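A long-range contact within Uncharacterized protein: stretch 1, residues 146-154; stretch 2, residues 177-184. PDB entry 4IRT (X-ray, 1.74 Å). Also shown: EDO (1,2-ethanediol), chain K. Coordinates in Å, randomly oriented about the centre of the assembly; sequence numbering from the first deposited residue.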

# COMPACT_ATOMS: atom_id res chain seq x y z
N SER A 146 10.06 1.34 -19.74
CA SER A 146 10.41 0.26 -20.67
C SER A 146 11.02 -0.92 -19.95
O SER A 146 11.93 -1.58 -20.46
CB SER A 146 11.37 0.78 -21.74
OG SER A 146 10.88 1.97 -22.33
N GLY A 147 10.51 -1.16 -18.74
CA GLY A 147 10.92 -2.28 -17.92
C GLY A 147 11.93 -1.95 -16.84
O GLY A 147 12.08 -2.75 -15.91
N ARG A 148 12.62 -0.81 -16.95
CA ARG A 148 13.52 -0.40 -15.89
C ARG A 148 12.73 0.03 -14.66
O ARG A 148 11.64 0.58 -14.74
CB ARG A 148 14.49 0.73 -16.29
CG ARG A 148 15.59 0.31 -17.26
CD ARG A 148 15.16 0.61 -18.68
NE ARG A 148 15.94 -0.07 -19.69
CZ ARG A 148 15.82 0.16 -21.00
NH1 ARG A 148 14.95 1.06 -21.45
NH2 ARG A 148 16.57 -0.52 -21.86
N GLY A 149 13.35 -0.20 -13.52
CA GLY A 149 12.75 0.01 -12.26
C GLY A 149 13.91 0.16 -11.31
O GLY A 149 14.97 -0.55 -11.45
N ASN A 150 13.77 1.15 -10.44
CA ASN A 150 14.68 1.35 -9.33
C ASN A 150 13.93 2.06 -8.22
O ASN A 150 13.20 3.00 -8.47
CB ASN A 150 15.88 2.19 -9.75
CG ASN A 150 16.89 2.37 -8.61
OD1 ASN A 150 17.34 1.39 -8.00
ND2 ASN A 150 17.25 3.61 -8.32
N LEU A 151 14.12 1.59 -7.00
CA LEU A 151 13.49 2.23 -5.84
C LEU A 151 14.21 3.52 -5.48
O LEU A 151 15.40 3.52 -5.18
CB LEU A 151 13.52 1.28 -4.63
CG LEU A 151 12.75 1.71 -3.38
CD1 LEU A 151 12.49 0.48 -2.51
CD2 LEU A 151 13.50 2.78 -2.58
N VAL A 152 13.47 4.64 -5.49
CA VAL A 152 14.02 5.92 -5.08
C VAL A 152 13.28 6.41 -3.85
O VAL A 152 12.05 6.33 -3.79
CB VAL A 152 13.90 6.95 -6.21
CG1 VAL A 152 14.41 8.32 -5.79
CG2 VAL A 152 14.63 6.45 -7.44
N MSE A 153 14.04 6.92 -2.89
CA MSE A 153 13.55 7.29 -1.58
C MSE A 153 14.04 8.66 -1.20
O MSE A 153 15.25 8.97 -1.20
CB MSE A 153 13.96 6.21 -0.57
CG MSE A 153 13.66 6.57 0.87
SE MSE A 153 14.27 5.19 2.13
CE MSE A 153 13.12 3.70 1.61
N ASN A 154 13.07 9.51 -0.88
CA ASN A 154 13.31 10.88 -0.47
C ASN A 154 12.73 11.14 0.91
O ASN A 154 11.85 10.42 1.37
CB ASN A 154 12.61 11.83 -1.42
CG ASN A 154 13.13 11.77 -2.84
OD1 ASN A 154 14.28 11.43 -3.09
ND2 ASN A 154 12.26 12.14 -3.78
N ARG A 177 17.24 -8.13 -12.96
CA ARG A 177 15.95 -8.41 -12.35
C ARG A 177 15.33 -7.14 -11.79
O ARG A 177 16.02 -6.14 -11.57
CB ARG A 177 16.10 -9.47 -11.24
CG ARG A 177 16.97 -9.05 -10.04
CD ARG A 177 17.16 -10.18 -9.05
NE ARG A 177 17.74 -11.39 -9.65
CZ ARG A 177 19.03 -11.59 -9.88
NH1 ARG A 177 19.94 -10.70 -9.49
NH2 ARG A 177 19.43 -12.71 -10.48
N ASN A 178 14.03 -7.18 -11.59
CA ASN A 178 13.30 -6.14 -10.94
C ASN A 178 12.93 -6.58 -9.52
O ASN A 178 13.00 -7.78 -9.18
CB ASN A 178 12.02 -5.79 -11.73
CG ASN A 178 12.29 -5.09 -13.05
OD1 ASN A 178 12.03 -5.61 -14.12
ND2 ASN A 178 12.82 -3.91 -12.97
N ALA A 179 12.50 -5.62 -8.73
CA ALA A 179 11.85 -5.86 -7.43
C ALA A 179 10.50 -5.16 -7.38
O ALA A 179 10.30 -4.16 -8.09
CB ALA A 179 12.73 -5.36 -6.32
N TYR A 180 9.59 -5.68 -6.54
CA TYR A 180 8.35 -5.03 -6.17
C TYR A 180 8.27 -5.06 -4.67
O TYR A 180 8.36 -6.13 -4.06
CB TYR A 180 7.13 -5.74 -6.76
CG TYR A 180 7.12 -5.61 -8.25
CD1 TYR A 180 6.52 -4.51 -8.86
CD2 TYR A 180 7.71 -6.57 -9.03
CE1 TYR A 180 6.53 -4.39 -10.25
CE2 TYR A 180 7.73 -6.46 -10.41
CZ TYR A 180 7.14 -5.36 -11.01
OH TYR A 180 7.19 -5.27 -12.38
N TRP A 181 8.11 -3.87 -4.10
CA TRP A 181 8.27 -3.66 -2.67
C TRP A 181 7.02 -3.11 -2.00
O TRP A 181 6.11 -2.65 -2.65
CB TRP A 181 9.45 -2.71 -2.41
CG TRP A 181 9.33 -1.39 -3.15
CD1 TRP A 181 8.62 -0.30 -2.78
CD2 TRP A 181 9.95 -1.07 -4.41
NE1 TRP A 181 8.74 0.70 -3.76
CE2 TRP A 181 9.57 0.24 -4.75
CE3 TRP A 181 10.77 -1.79 -5.28
CZ2 TRP A 181 9.98 0.84 -5.94
CZ3 TRP A 181 11.19 -1.20 -6.43
CH2 TRP A 181 10.78 0.10 -6.77
N GLN A 182 7.04 -3.16 -0.67
CA GLN A 182 6.09 -2.47 0.22
C GLN A 182 6.79 -2.10 1.51
O GLN A 182 7.80 -2.73 1.89
CB GLN A 182 4.83 -3.34 0.50
CG GLN A 182 5.12 -4.77 1.00
CD GLN A 182 5.34 -5.78 -0.11
OE1 GLN A 182 4.82 -5.64 -1.23
NE2 GLN A 182 6.13 -6.82 0.19
N LEU A 183 6.32 -1.05 2.16
CA LEU A 183 6.94 -0.50 3.35
C LEU A 183 5.90 -0.18 4.38
O LEU A 183 4.71 -0.15 4.09
CB LEU A 183 7.73 0.79 3.06
CG LEU A 183 8.83 0.67 2.02
CD1 LEU A 183 8.31 0.97 0.63
CD2 LEU A 183 10.00 1.58 2.26
N TYR A 184 6.39 0.09 5.58
CA TYR A 184 5.58 0.53 6.69
C TYR A 184 6.48 1.21 7.70
O TYR A 184 7.59 0.74 7.96
CB TYR A 184 4.89 -0.65 7.33
CG TYR A 184 3.85 -0.32 8.39
CD1 TYR A 184 2.56 0.03 8.01
CD2 TYR A 184 4.13 -0.44 9.76
CE1 TYR A 184 1.58 0.31 8.95
CE2 TYR A 184 3.15 -0.17 10.71
CZ TYR A 184 1.85 0.19 10.28
OH TYR A 184 0.85 0.46 11.18
C1 EDO K . 15.32 -3.21 -8.10
O1 EDO K . 15.56 -2.79 -9.44
C2 EDO K . 14.60 -2.10 -7.31
O2 EDO K . 15.45 -0.96 -7.11

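A leucine methyl group set squarely over an indole ring is the most distinctive feature of this contact. L151 CD1 lies 3.6 Å from the centroid of the five-membered ring of W181 and only 12° off the ring normal, so the methyl group sits over the face in a CH-pi arrangement. The closest approach, from L151 CD1 to W181 CD2, is 3.5 Å, about the distance at which a methyl carbon and an aromatic carbon touch. The pyrrole part of indole is rich in pi electrons, and the weakly polarised C-H bonds of a methyl group are suited to such a surface. Both side chains leave the backbone toward the other stretch, L151 with chi1 in the t well and W181 in the p well, and these two residues have the largest areas covered by the opposing stretch.

The two stretches run in broadly the same direction, their end-to-end vectors 32° apart, but they diverge. The CA atoms of G149 and N178 are 6.3 Å apart, whereas those of M153 and L183 are 11.3 Å apart. Residues 151-154 and 178-184 are both in strands, yet no backbone-to-backbone hydrogen bond links the two stretches. Side chains fill the widening gap instead, and the character of the contact changes along it from polar to apolar.

At the narrow end, N178 supplies the sole hydrogen bond between the stretches. Its CA-to-CB bond points sideways, but the end of the side chain comes nearer, and N178 ND2 donates to G147 O over 3.2 Å with an N-H...O angle of 142°, a somewhat bent geometry. The amide thereby reaches the main chain of a loop that precedes the strand. Glycine suits this loop at two points. The backbone angles of G147 (phi 100°, psi -18°) would jam a CB against the preceding carbonyl oxygen. At G149, a CB would point toward the other stretch and lie only 3.2 Å from N178 ND2; as it is, the closest atoms of the two residues, G149 N and N178 ND2, are 3.8 Å apart.

Farther along, the backbone of N150 also approaches the indole, with N150 C 4.0 Å from W181 CH2, while its own CA-to-CB bond points away. Beyond it, where the CA atoms of M153 and L183 are well separated, the side chains of these two residues bridge the gap. The selenomethionine M153 starts out sideways, but its end comes nearer, and M153 CE meets L183 CD2 at 3.8 Å. This is a van der Waals contact between two methyl groups of buried residues, and it extends the apolar packing begun by L151 and W181.

A 1,2-ethanediol molecule, probably from the crystallisation liquor, lies nearer the narrow end, beside G149, L151 and the W181 ring. L151 N donates to EDO O2 at 2.9 Å with an angle of 160°, and EDO O1 donates to G149 O at 3.1 Å, so the diol satisfies two backbone polar groups of the first stretch. Its carbons approach the second: EDO C2 is 3.6 Å from W181 CZ3, and EDO C1 is 3.8 Å from A179 N.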